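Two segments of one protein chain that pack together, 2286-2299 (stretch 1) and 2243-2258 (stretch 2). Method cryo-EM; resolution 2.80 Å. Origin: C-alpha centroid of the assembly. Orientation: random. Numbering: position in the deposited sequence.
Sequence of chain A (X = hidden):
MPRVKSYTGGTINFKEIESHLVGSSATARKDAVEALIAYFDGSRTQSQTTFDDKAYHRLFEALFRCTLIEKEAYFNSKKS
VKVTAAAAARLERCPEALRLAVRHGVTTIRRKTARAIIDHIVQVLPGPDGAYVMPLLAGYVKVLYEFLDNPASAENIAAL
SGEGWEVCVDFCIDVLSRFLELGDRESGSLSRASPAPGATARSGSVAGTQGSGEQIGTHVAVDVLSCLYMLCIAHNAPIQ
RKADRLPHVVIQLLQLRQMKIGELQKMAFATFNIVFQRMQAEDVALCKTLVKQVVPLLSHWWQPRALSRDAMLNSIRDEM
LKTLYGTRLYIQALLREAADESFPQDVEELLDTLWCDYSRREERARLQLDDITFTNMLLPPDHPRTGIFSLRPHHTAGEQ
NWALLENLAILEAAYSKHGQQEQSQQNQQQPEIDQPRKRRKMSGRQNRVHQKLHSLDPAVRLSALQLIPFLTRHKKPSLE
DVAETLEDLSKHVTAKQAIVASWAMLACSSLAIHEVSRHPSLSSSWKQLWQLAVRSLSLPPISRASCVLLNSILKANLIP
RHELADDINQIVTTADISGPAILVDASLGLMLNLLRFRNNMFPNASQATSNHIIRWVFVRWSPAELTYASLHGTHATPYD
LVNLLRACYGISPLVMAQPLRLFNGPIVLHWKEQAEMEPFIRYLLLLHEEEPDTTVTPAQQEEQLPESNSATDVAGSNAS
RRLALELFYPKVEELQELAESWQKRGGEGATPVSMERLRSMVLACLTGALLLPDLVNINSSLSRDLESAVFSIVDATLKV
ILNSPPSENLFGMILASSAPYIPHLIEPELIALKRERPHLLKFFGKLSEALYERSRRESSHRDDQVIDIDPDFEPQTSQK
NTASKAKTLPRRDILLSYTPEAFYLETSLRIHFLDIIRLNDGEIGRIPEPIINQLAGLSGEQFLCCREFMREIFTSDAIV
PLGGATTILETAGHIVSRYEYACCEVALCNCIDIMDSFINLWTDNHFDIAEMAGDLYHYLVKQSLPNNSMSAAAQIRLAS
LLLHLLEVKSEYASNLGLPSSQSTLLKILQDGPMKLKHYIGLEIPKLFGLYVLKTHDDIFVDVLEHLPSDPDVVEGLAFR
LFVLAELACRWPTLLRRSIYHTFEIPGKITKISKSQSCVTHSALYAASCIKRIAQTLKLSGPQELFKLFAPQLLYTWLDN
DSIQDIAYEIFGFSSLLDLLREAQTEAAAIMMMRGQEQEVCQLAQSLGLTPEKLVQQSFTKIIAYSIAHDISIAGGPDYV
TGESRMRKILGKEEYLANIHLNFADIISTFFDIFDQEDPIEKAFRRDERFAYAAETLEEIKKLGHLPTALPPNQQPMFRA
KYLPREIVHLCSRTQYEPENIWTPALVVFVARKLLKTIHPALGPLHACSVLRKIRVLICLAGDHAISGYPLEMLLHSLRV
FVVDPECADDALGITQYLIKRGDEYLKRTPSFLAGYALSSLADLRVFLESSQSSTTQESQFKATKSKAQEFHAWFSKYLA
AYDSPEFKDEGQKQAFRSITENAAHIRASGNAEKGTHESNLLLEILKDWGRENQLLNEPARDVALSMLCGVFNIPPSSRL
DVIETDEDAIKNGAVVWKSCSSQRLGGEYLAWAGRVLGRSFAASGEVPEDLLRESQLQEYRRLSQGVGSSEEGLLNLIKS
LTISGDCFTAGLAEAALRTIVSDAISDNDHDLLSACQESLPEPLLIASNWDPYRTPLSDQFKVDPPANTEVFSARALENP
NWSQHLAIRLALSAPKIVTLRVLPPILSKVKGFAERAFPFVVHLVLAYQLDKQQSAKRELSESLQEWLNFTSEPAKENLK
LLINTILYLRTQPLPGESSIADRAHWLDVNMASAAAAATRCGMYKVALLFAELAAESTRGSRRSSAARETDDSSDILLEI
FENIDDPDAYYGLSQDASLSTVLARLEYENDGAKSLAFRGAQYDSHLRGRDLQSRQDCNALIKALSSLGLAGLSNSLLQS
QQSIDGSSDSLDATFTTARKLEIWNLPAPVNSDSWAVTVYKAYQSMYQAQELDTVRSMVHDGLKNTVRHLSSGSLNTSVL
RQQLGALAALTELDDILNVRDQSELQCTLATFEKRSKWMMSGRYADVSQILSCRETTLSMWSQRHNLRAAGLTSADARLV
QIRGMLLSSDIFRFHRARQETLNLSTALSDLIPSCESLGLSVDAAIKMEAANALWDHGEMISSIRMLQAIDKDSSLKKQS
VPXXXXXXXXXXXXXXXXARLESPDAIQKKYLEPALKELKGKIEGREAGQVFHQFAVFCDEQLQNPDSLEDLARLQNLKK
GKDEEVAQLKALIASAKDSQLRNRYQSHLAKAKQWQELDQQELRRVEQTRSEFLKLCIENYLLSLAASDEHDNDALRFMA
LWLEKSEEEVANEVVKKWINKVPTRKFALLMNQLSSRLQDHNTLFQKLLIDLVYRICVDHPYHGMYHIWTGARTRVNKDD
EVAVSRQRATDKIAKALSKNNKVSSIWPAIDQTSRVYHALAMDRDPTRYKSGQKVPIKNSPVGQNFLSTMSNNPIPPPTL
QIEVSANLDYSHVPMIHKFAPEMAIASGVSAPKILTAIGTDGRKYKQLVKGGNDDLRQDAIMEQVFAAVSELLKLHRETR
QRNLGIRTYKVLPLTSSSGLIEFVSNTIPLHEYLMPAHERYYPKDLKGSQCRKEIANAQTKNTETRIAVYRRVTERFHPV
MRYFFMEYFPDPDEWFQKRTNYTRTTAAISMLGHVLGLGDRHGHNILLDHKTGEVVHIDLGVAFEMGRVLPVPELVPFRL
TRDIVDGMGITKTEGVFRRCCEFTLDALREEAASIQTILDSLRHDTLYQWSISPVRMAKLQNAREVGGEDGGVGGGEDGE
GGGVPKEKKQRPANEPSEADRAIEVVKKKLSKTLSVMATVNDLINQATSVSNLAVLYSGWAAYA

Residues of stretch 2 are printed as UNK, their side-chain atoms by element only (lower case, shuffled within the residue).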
ATOM      1  N   ARG A2286     -27.862  -7.450  19.745  1.00 50.17           N
ATOM      2  CA  ARG A2286     -26.778  -7.245  18.794  1.00 50.17           C
ATOM      3  C   ARG A2286     -25.627  -8.213  18.986  1.00 50.17           C
ATOM      4  O   ARG A2286     -24.943  -8.547  18.015  1.00 50.17           O
ATOM      5  CB  ARG A2286     -26.253  -5.816  18.883  1.00 50.17           C
ATOM      6  CG  ARG A2286     -27.189  -4.805  18.272  1.00 50.17           C
ATOM      7  CD  ARG A2286     -26.438  -3.581  17.800  1.00 50.17           C
ATOM      8  NE  ARG A2286     -27.341  -2.577  17.251  1.00 50.17           N
ATOM      9  CZ  ARG A2286     -26.943  -1.405  16.772  1.00 50.17           C
ATOM     10  NH1 ARG A2286     -27.833  -0.547  16.294  1.00 50.17           N
ATOM     11  NH2 ARG A2286     -25.655  -1.091  16.770  1.00 50.17           N
ATOM     12  N   GLU A2287     -25.401  -8.679  20.210  1.00 45.13           N
ATOM     13  CA  GLU A2287     -24.382  -9.693  20.442  1.00 45.13           C
ATOM     14  C   GLU A2287     -24.717 -10.978  19.696  1.00 45.13           C
ATOM     15  O   GLU A2287     -23.892 -11.517  18.945  1.00 45.13           O
ATOM     16  CB  GLU A2287     -24.260  -9.943  21.940  1.00 45.13           C
ATOM     17  CG  GLU A2287     -23.214 -10.945  22.350  1.00 45.13           C
ATOM     18  CD  GLU A2287     -23.291 -11.268  23.827  1.00 45.13           C
ATOM     19  OE1 GLU A2287     -24.285 -10.872  24.469  1.00 45.13           O
ATOM     20  OE2 GLU A2287     -22.365 -11.917  24.349  1.00 45.13           O
ATOM     21  N   ALA A2288     -25.940 -11.476  19.882  1.00 39.00           N
ATOM     22  CA  ALA A2288     -26.361 -12.675  19.174  1.00 39.00           C
ATOM     23  C   ALA A2288     -26.418 -12.435  17.678  1.00 39.00           C
ATOM     24  O   ALA A2288     -26.105 -13.328  16.889  1.00 39.00           O
ATOM     25  CB  ALA A2288     -27.716 -13.138  19.691  1.00 39.00           C
ATOM     26  N   GLY A2289     -26.829 -11.241  17.263  1.00 35.92           N
ATOM     27  CA  GLY A2289     -26.828 -10.937  15.845  1.00 35.92           C
ATOM     28  C   GLY A2289     -25.448 -11.057  15.236  1.00 35.92           C
ATOM     29  O   GLY A2289     -25.281 -11.645  14.168  1.00 35.92           O
ATOM     30  N   GLN A2290     -24.439 -10.523  15.920  1.00 36.63           N
ATOM     31  CA  GLN A2290     -23.075 -10.614  15.416  1.00 36.63           C
ATOM     32  C   GLN A2290     -22.598 -12.058  15.369  1.00 36.63           C
ATOM     33  O   GLN A2290     -21.995 -12.486  14.380  1.00 36.63           O
ATOM     34  CB  GLN A2290     -22.149  -9.763  16.278  1.00 36.63           C
ATOM     35  CG  GLN A2290     -20.693  -9.790  15.868  1.00 36.63           C
ATOM     36  CD  GLN A2290     -20.441  -9.138  14.527  1.00 36.63           C
ATOM     37  OE1 GLN A2290     -20.660  -9.741  13.477  1.00 36.63           O
ATOM     38  NE2 GLN A2290     -19.964  -7.901  14.554  1.00 36.63           N
ATOM     39  N   VAL A2291     -22.884 -12.835  16.413  1.00 30.47           N
ATOM     40  CA  VAL A2291     -22.452 -14.232  16.426  1.00 30.47           C
ATOM     41  C   VAL A2291     -23.105 -15.020  15.295  1.00 30.47           C
ATOM     42  O   VAL A2291     -22.443 -15.794  14.588  1.00 30.47           O
ATOM     43  CB  VAL A2291     -22.747 -14.860  17.798  1.00 30.47           C
ATOM     44  CG1 VAL A2291     -22.383 -16.303  17.800  1.00 30.47           C
ATOM     45  CG2 VAL A2291     -21.985 -14.146  18.861  1.00 30.47           C
ATOM     46  N   PHE A2292     -24.409 -14.835  15.100  1.00 28.92           N
ATOM     47  CA  PHE A2292     -25.132 -15.603  14.093  1.00 28.92           C
ATOM     48  C   PHE A2292     -24.721 -15.206  12.687  1.00 28.92           C
ATOM     49  O   PHE A2292     -24.593 -16.066  11.813  1.00 28.92           O
ATOM     50  CB  PHE A2292     -26.631 -15.414  14.269  1.00 28.92           C
ATOM     51  CG  PHE A2292     -27.181 -16.053  15.491  1.00 28.92           C
ATOM     52  CD1 PHE A2292     -26.746 -17.285  15.890  1.00 28.92           C
ATOM     53  CD2 PHE A2292     -28.147 -15.420  16.237  1.00 28.92           C
ATOM     54  CE1 PHE A2292     -27.256 -17.871  17.010  1.00 28.92           C
ATOM     55  CE2 PHE A2292     -28.653 -16.005  17.355  1.00 28.92           C
ATOM     56  CZ  PHE A2292     -28.209 -17.230  17.740  1.00 28.92           C
ATOM     57  N   HIS A2293     -24.512 -13.917  12.440  1.00 29.43           N
ATOM     58  CA  HIS A2293     -24.039 -13.511  11.126  1.00 29.43           C
ATOM     59  C   HIS A2293     -22.643 -14.044  10.855  1.00 29.43           C
ATOM     60  O   HIS A2293     -22.352 -14.490   9.741  1.00 29.43           O
ATOM     61  CB  HIS A2293     -24.059 -11.997  11.009  1.00 29.43           C
ATOM     62  CG  HIS A2293     -23.608 -11.497   9.679  1.00 29.43           C
ATOM     63  ND1 HIS A2293     -24.394 -11.572   8.554  1.00 29.43           N
ATOM     64  CD2 HIS A2293     -22.447 -10.922   9.292  1.00 29.43           C
ATOM     65  CE1 HIS A2293     -23.739 -11.059   7.529  1.00 29.43           C
ATOM     66  NE2 HIS A2293     -22.554 -10.662   7.950  1.00 29.43           N
ATOM     67  N   GLN A2294     -21.766 -14.001  11.856  1.00 27.85           N
ATOM     68  CA  GLN A2294     -20.443 -14.597  11.736  1.00 27.85           C
ATOM     69  C   GLN A2294     -20.527 -16.045  11.285  1.00 27.85           C
ATOM     70  O   GLN A2294     -19.877 -16.453  10.316  1.00 27.85           O
ATOM     71  CB  GLN A2294     -19.740 -14.507  13.086  1.00 27.85           C
ATOM     72  CG  GLN A2294     -18.261 -14.695  13.047  1.00 27.85           C
ATOM     73  CD  GLN A2294     -17.591 -13.560  12.364  1.00 27.85           C
ATOM     74  OE1 GLN A2294     -17.778 -12.404  12.731  1.00 27.85           O
ATOM     75  NE2 GLN A2294     -16.815 -13.869  11.342  1.00 27.85           N
ATOM     76  N   PHE A2295     -21.329 -16.838  11.986  1.00 28.99           N
ATOM     77  CA  PHE A2295     -21.391 -18.259  11.685  1.00 28.99           C
ATOM     78  C   PHE A2295     -22.022 -18.520  10.324  1.00 28.99           C
ATOM     79  O   PHE A2295     -21.576 -19.406   9.588  1.00 28.99           O
ATOM     80  CB  PHE A2295     -22.154 -18.980  12.784  1.00 28.99           C
ATOM     81  CG  PHE A2295     -21.834 -20.423  12.879  1.00 28.99           C
ATOM     82  CD1 PHE A2295     -20.750 -20.944  12.223  1.00 28.99           C
ATOM     83  CD2 PHE A2295     -22.622 -21.265  13.610  1.00 28.99           C
ATOM     84  CE1 PHE A2295     -20.459 -22.275  12.305  1.00 28.99           C
ATOM     85  CE2 PHE A2295     -22.332 -22.592  13.691  1.00 28.99           C
ATOM     86  CZ  PHE A2295     -21.254 -23.097  13.040  1.00 28.99           C
ATOM     87  N   ALA A2296     -23.058 -17.763   9.964  1.00 27.94           N
ATOM     88  CA  ALA A2296     -23.700 -17.958   8.668  1.00 27.94           C
ATOM     89  C   ALA A2296     -22.761 -17.619   7.522  1.00 27.94           C
ATOM     90  O   ALA A2296     -22.697 -18.350   6.533  1.00 27.94           O
ATOM     91  CB  ALA A2296     -24.961 -17.116   8.580  1.00 27.94           C
ATOM     92  N   VAL A2297     -22.027 -16.516   7.634  1.00 29.20           N
ATOM     93  CA  VAL A2297     -21.089 -16.148   6.583  1.00 29.20           C
ATOM     94  C   VAL A2297     -19.961 -17.165   6.482  1.00 29.20           C
ATOM     95  O   VAL A2297     -19.514 -17.500   5.380  1.00 29.20           O
ATOM     96  CB  VAL A2297     -20.564 -14.727   6.830  1.00 29.20           C
ATOM     97  CG1 VAL A2297     -19.428 -14.420   5.907  1.00 29.20           C
ATOM     98  CG2 VAL A2297     -21.674 -13.745   6.613  1.00 29.20           C
ATOM     99  N   PHE A2298     -19.501 -17.698   7.616  1.00 30.04           N
ATOM    100  CA  PHE A2298     -18.502 -18.763   7.579  1.00 30.04           C
ATOM    101  C   PHE A2298     -19.008 -19.983   6.821  1.00 30.04           C
ATOM    102  O   PHE A2298     -18.338 -20.482   5.913  1.00 30.04           O
ATOM    103  CB  PHE A2298     -18.096 -19.144   8.997  1.00 30.04           C
ATOM    104  CG  PHE A2298     -17.184 -20.326   9.071  1.00 30.04           C
ATOM    105  CD1 PHE A2298     -15.829 -20.182   8.882  1.00 30.04           C
ATOM    106  CD2 PHE A2298     -17.681 -21.582   9.346  1.00 30.04           C
ATOM    107  CE1 PHE A2298     -15.001 -21.259   8.950  1.00 30.04           C
ATOM    108  CE2 PHE A2298     -16.853 -22.660   9.411  1.00 30.04           C
ATOM    109  CZ  PHE A2298     -15.515 -22.497   9.216  1.00 30.04           C
ATOM    110  N   CYS A2299     -20.185 -20.492   7.190  1.00 35.71           N
ATOM    111  CA  CYS A2299     -20.704 -21.684   6.524  1.00 35.71           C
ATOM    112  C   CYS A2299     -20.948 -21.436   5.042  1.00 35.71           C
ATOM    113  O   CYS A2299     -20.693 -22.310   4.204  1.00 35.71           O
ATOM    114  CB  CYS A2299     -21.988 -22.149   7.199  1.00 35.71           C
ATOM    115  SG  CYS A2299     -21.772 -22.838   8.828  1.00 35.71           S
ATOM    116  N   UNK A2243     -16.966  -6.917  28.764  1.00 41.44           N
ATOM    117  CA  UNK A2243     -16.547  -7.529  27.510  1.00 41.44           C
ATOM    118  C   UNK A2243     -17.081  -8.951  27.511  1.00 41.44           C
ATOM    119  O   UNK A2243     -16.700  -9.748  28.369  1.00 41.44           O
ATOM    120  c   UNK A2243     -14.856  -7.990  24.935  1.00 41.44           C
ATOM    121  c   UNK A2243     -14.434  -8.430  26.316  1.00 41.44           C
ATOM    122  c   UNK A2243     -12.934  -8.441  26.434  1.00 41.44           C
ATOM    123  c   UNK A2243     -15.032  -7.511  27.373  1.00 41.44           C
ATOM    124  N   UNK A2244     -17.970  -9.260  26.575  1.00 35.73           N
ATOM    125  CA  UNK A2244     -18.552 -10.589  26.518  1.00 35.73           C
ATOM    126  C   UNK A2244     -17.573 -11.572  25.902  1.00 35.73           C
ATOM    127  O   UNK A2244     -16.754 -11.216  25.057  1.00 35.73           O
ATOM    128  o   UNK A2244     -19.690  -9.872  24.507  1.00 35.73           O
ATOM    129  c   UNK A2244     -19.849 -10.573  25.719  1.00 35.73           C
ATOM    130  N   UNK A2245     -17.653 -12.822  26.341  1.00 33.68           N
ATOM    131  CA  UNK A2245     -16.740 -13.818  25.812  1.00 33.68           C
ATOM    132  C   UNK A2245     -17.111 -14.259  24.409  1.00 33.68           C
ATOM    133  O   UNK A2245     -16.235 -14.708  23.669  1.00 33.68           O
ATOM    134  c   UNK A2245     -14.263 -19.196  26.309  1.00 33.68           C
ATOM    135  c   UNK A2245     -15.456 -17.172  27.025  1.00 33.68           C
ATOM    136  n   UNK A2245     -15.360 -19.918  26.472  1.00 33.68           N
ATOM    137  c   UNK A2245     -15.345 -15.711  26.706  1.00 33.68           C
ATOM    138  n   UNK A2245     -13.154 -19.775  25.884  1.00 33.68           N
ATOM    139  n   UNK A2245     -14.282 -17.895  26.560  1.00 33.68           N
ATOM    140  c   UNK A2245     -16.684 -15.033  26.728  1.00 33.68           C
ATOM    141  N   UNK A2246     -18.374 -14.119  24.015  1.00 32.00           N
ATOM    142  CA  UNK A2246     -18.779 -14.542  22.685  1.00 32.00           C
ATOM    143  C   UNK A2246     -18.360 -13.547  21.621  1.00 32.00           C
ATOM    144  O   UNK A2246     -17.995 -13.954  20.519  1.00 32.00           O
ATOM    145  c   UNK A2246     -20.284 -14.757  22.628  1.00 32.00           C
ATOM    146  o   UNK A2246     -20.958 -13.523  22.616  1.00 32.00           O
ATOM    147  N   UNK A2247     -18.365 -12.251  21.921  1.00 32.79           N
ATOM    148  CA  UNK A2247     -17.869 -11.308  20.931  1.00 32.79           C
ATOM    149  C   UNK A2247     -16.358 -11.383  20.807  1.00 32.79           C
ATOM    150  O   UNK A2247     -15.825 -11.233  19.707  1.00 32.79           O
ATOM    151  o   UNK A2247     -16.392  -8.707  21.969  1.00 32.79           O
ATOM    152  c   UNK A2247     -18.326  -9.890  21.262  1.00 32.79           C
ATOM    153  c   UNK A2247     -17.474  -9.225  22.309  1.00 32.79           C
ATOM    154  o   UNK A2247     -17.899  -9.196  23.479  1.00 32.79           O
ATOM    155  N   UNK A2248     -15.655 -11.663  21.901  1.00 26.83           N
ATOM    156  CA  UNK A2248     -14.224 -11.913  21.813  1.00 26.83           C
ATOM    157  C   UNK A2248     -13.936 -13.156  20.986  1.00 26.83           C
ATOM    158  O   UNK A2248     -13.050 -13.153  20.125  1.00 26.83           O
ATOM    159  c   UNK A2248     -11.794 -12.638  24.751  1.00 26.83           C
ATOM    160  c   UNK A2248     -11.278 -11.490  22.648  1.00 26.83           C
ATOM    161  c   UNK A2248     -12.174 -12.479  23.316  1.00 26.83           C
ATOM    162  c   UNK A2248     -13.634 -12.050  23.213  1.00 26.83           C
ATOM    163  N   UNK A2249     -14.679 -14.235  21.230  1.00 23.40           N
ATOM    164  CA  UNK A2249     -14.442 -15.468  20.491  1.00 23.40           C
ATOM    165  C   UNK A2249     -14.743 -15.298  19.014  1.00 23.40           C
ATOM    166  O   UNK A2249     -14.005 -15.801  18.165  1.00 23.40           O
ATOM    167  c   UNK A2249     -15.594 -18.374  22.732  1.00 23.40           C
ATOM    168  c   UNK A2249     -13.325 -17.763  22.043  1.00 23.40           C
ATOM    169  c   UNK A2249     -14.704 -17.255  22.315  1.00 23.40           C
ATOM    170  c   UNK A2249     -15.274 -16.599  21.070  1.00 23.40           C
ATOM    171  N   UNK A2250     -15.817 -14.588  18.677  1.00 23.25           N
ATOM    172  CA  UNK A2250     -16.135 -14.406  17.270  1.00 23.25           C
ATOM    173  C   UNK A2250     -15.170 -13.440  16.598  1.00 23.25           C
ATOM    174  O   UNK A2250     -14.894 -13.579  15.406  1.00 23.25           O
ATOM    175  o   UNK A2250     -17.735 -12.635  17.614  1.00 23.25           O
ATOM    176  c   UNK A2250     -17.573 -13.938  17.116  1.00 23.25           C
ATOM    177  N   UNK A2251     -14.616 -12.486  17.341  1.00 22.06           N
ATOM    178  CA  UNK A2251     -13.569 -11.637  16.788  1.00 22.06           C
ATOM    179  C   UNK A2251     -12.312 -12.436  16.475  1.00 22.06           C
ATOM    180  O   UNK A2251     -11.710 -12.267  15.408  1.00 22.06           O
ATOM    181  c   UNK A2251     -13.263 -10.519  17.770  1.00 22.06           C
ATOM    182  c   UNK A2251     -11.658  -7.117  17.770  1.00 22.06           C
ATOM    183  n   UNK A2251     -12.620  -6.398  16.910  1.00 22.06           N
ATOM    184  c   UNK A2251     -12.502  -9.371  17.208  1.00 22.06           C
ATOM    185  c   UNK A2251     -12.254  -8.382  18.301  1.00 22.06           C
ATOM    186  N   UNK A2252     -11.900 -13.313  17.392  1.00 20.26           N
ATOM    187  CA  UNK A2252     -10.761 -14.182  17.116  1.00 20.26           C
ATOM    188  C   UNK A2252     -11.042 -15.061  15.912  1.00 20.26           C
ATOM    189  O   UNK A2252     -10.175 -15.257  15.060  1.00 20.26           O
ATOM    190  c   UNK A2252     -10.113 -14.186  19.560  1.00 20.26           C
ATOM    191  c   UNK A2252      -9.890 -14.992  20.777  1.00 20.26           C
ATOM    192  c   UNK A2252      -9.191 -15.859  18.046  1.00 20.26           C
ATOM    193  c   UNK A2252     -10.402 -15.040  18.341  1.00 20.26           C
ATOM    194  N   UNK A2253     -12.248 -15.616  15.826  1.00 18.44           N
ATOM    195  CA  UNK A2253     -12.574 -16.477  14.703  1.00 18.44           C
ATOM    196  C   UNK A2253     -12.529 -15.755  13.375  1.00 18.44           C
ATOM    197  O   UNK A2253     -12.008 -16.280  12.391  1.00 18.44           O
ATOM    198  N   UNK A2254     -13.059 -14.538  13.329  1.00 20.69           N
ATOM    199  CA  UNK A2254     -13.014 -13.756  12.102  1.00 20.69           C
ATOM    200  C   UNK A2254     -11.582 -13.449  11.697  1.00 20.69           C
ATOM    201  O   UNK A2254     -11.207 -13.599  10.528  1.00 20.69           O
ATOM    202  c   UNK A2254     -12.679 -10.395  11.459  1.00 20.69           C
ATOM    203  c   UNK A2254     -13.525 -11.455  11.218  1.00 20.69           C
ATOM    204  c   UNK A2254     -13.807 -12.468  12.282  1.00 20.69           C
ATOM    205  c   UNK A2254     -14.088 -11.570   9.968  1.00 20.69           C
ATOM    206  o   UNK A2254     -12.695  -8.695   8.292  1.00 20.69           O
ATOM    207  c   UNK A2254     -13.818 -10.660   8.994  1.00 20.69           C
ATOM    208  c   UNK A2254     -12.975  -9.619   9.263  1.00 20.69           C
ATOM    209  c   UNK A2254     -12.404  -9.488  10.494  1.00 20.69           C
ATOM    210  N   UNK A2255     -10.761 -13.010  12.646  1.00 17.59           N
ATOM    211  CA  UNK A2255      -9.396 -12.650  12.294  1.00 17.59           C
ATOM    212  C   UNK A2255      -8.566 -13.865  11.913  1.00 17.59           C
ATOM    213  O   UNK A2255      -7.696 -13.764  11.049  1.00 17.59           O
ATOM    214  c   UNK A2255      -8.752 -11.890  13.439  1.00 17.59           C
ATOM    215  c   UNK A2255      -8.632  -9.727  14.647  1.00 17.59           C
ATOM    216  n   UNK A2255      -7.589 -10.284  15.202  1.00 17.59           N
ATOM    217  o   UNK A2255      -8.995  -8.593  14.918  1.00 17.59           O
ATOM    218  c   UNK A2255      -9.372 -10.551  13.655  1.00 17.59           C
ATOM    219  N   UNK A2256      -8.816 -15.019  12.530  1.00 20.33           N
ATOM    220  CA  UNK A2256      -8.104 -16.231  12.152  1.00 20.33           C
ATOM    221  C   UNK A2256      -8.544 -16.713  10.778  1.00 20.33           C
ATOM    222  O   UNK A2256      -7.744 -17.275  10.031  1.00 20.33           O
ATOM    223  c   UNK A2256      -8.304 -17.311  13.229  1.00 20.33           C
ATOM    224  c   UNK A2256      -7.835 -18.639  12.746  1.00 20.33           C
ATOM    225  c   UNK A2256      -7.551 -16.953  14.463  1.00 20.33           C
ATOM    226  N   UNK A2257      -9.808 -16.500  10.411  1.00 20.04           N
ATOM    227  CA  UNK A2257     -10.245 -16.873   9.070  1.00 20.04           C
ATOM    228  C   UNK A2257      -9.645 -15.966   8.012  1.00 20.04           C
ATOM    229  O   UNK A2257      -9.292 -16.429   6.926  1.00 20.04           O
ATOM    230  o   UNK A2257     -12.355 -17.675   9.933  1.00 20.04           O
ATOM    231  c   UNK A2257     -11.763 -16.832   8.972  1.00 20.04           C
ATOM    232  N   UNK A2258      -9.548 -14.667   8.288  1.00 20.43           N
ATOM    233  CA  UNK A2258      -8.997 -13.747   7.298  1.00 20.43           C
ATOM    234  C   UNK A2258      -7.529 -14.046   7.035  1.00 20.43           C
ATOM    235  O   UNK A2258      -7.068 -13.981   5.893  1.00 20.43           O
ATOM    236  c   UNK A2258      -9.204 -12.292   7.749  1.00 20.43           C
ATOM    237  c   UNK A2258     -10.636 -11.915   7.606  1.00 20.43           C
ATOM    238  c   UNK A2258      -8.348 -11.357   6.947  1.00 20.43           C
TER

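Position 2243 carries four carbons forked at the second, out of reach of stretch 1: Leu2243, in the loop before the helix. Position 2244 has one carbon and one oxygen; its CB lies 3.2 Å from Glu2287 OE2. It is Ser2244, at the N-cap position. Position 2245 runs through three carbons and a nitrogen to a carbon bearing two more nitrogens, and its CB points away: Arg2245, hydrogen-bonded elsewhere in the structure.

Position 2246 again has one carbon and one oxygen, its CB pointing toward stretch 1; the oxygen is 2.7 Å from Glu2287 OE2 and 3.9 Å from Val2291 CG2. It is Ser2246, and its OG donates a hydrogen bond to Glu2287 OE2, so one small side chain meets both a charged and an aliphatic neighbor. Position 2247 has two carbons, with two oxygens on the second, a carboxylate, and its CB stays 5.1 Å from Glu2287 CG: Asp2247.

Positions 2248 and 2249 each show four carbons forked at the second, beyond reach of stretch 1: Leu2248 and Leu2249. At 2250 a carbon and an oxygen return, the carbon 4.2 Å from Gln2294 CG. This is Ser2250, a small side chain where its CA and Val2291 CA are 6.4 Å apart.

Position 2251, four carbons in a row ending in nitrogen, is Lys2251, pointing away. Position 2252, four carbons forked at the first with one arm two carbons long, is Ile2252, out of reach. Position 2253 has no side-chain atoms: Gly2253. Position 2254 has one carbon, then a six-carbon ring bearing an oxygen; Gln2294 NE2 approaches its CB to 3.4 Å and lies at the ring edge. It is Tyr2254, whose end leads away.

Position 2255, three carbons with an oxygen and a nitrogen on the third, is Gln2255; 2256, one carbon carrying two, is Val2256. Neither touches stretch 1. Position 2257 has a carbon and an oxygen, the oxygen 4.4 Å from Phe2298 CD1. It is Ser2257, whose OG donates to Gly2253 O at 2.8 Å. Position 2258, another carbon carrying two, is Val2258, out of reach.

The facing side is mostly small residues, with Tyr2254 contributing through its CB and ring edge. Ser2246, Ser2250, Gly2253 and Ser2257, spaced three or four apart, line one face of a helix whose axis comes within 9.8 Å of its partner at 26°. Stretch 1 answers with longer side chains, Glu2287, Gln2294 and Phe2298, and one hydrogen bond, Ser2246 OG to Glu2287 OE2, joins the N-terminal ends.

Stretch 2 (2243-2258) LSRSDLLSKIGYQVSV
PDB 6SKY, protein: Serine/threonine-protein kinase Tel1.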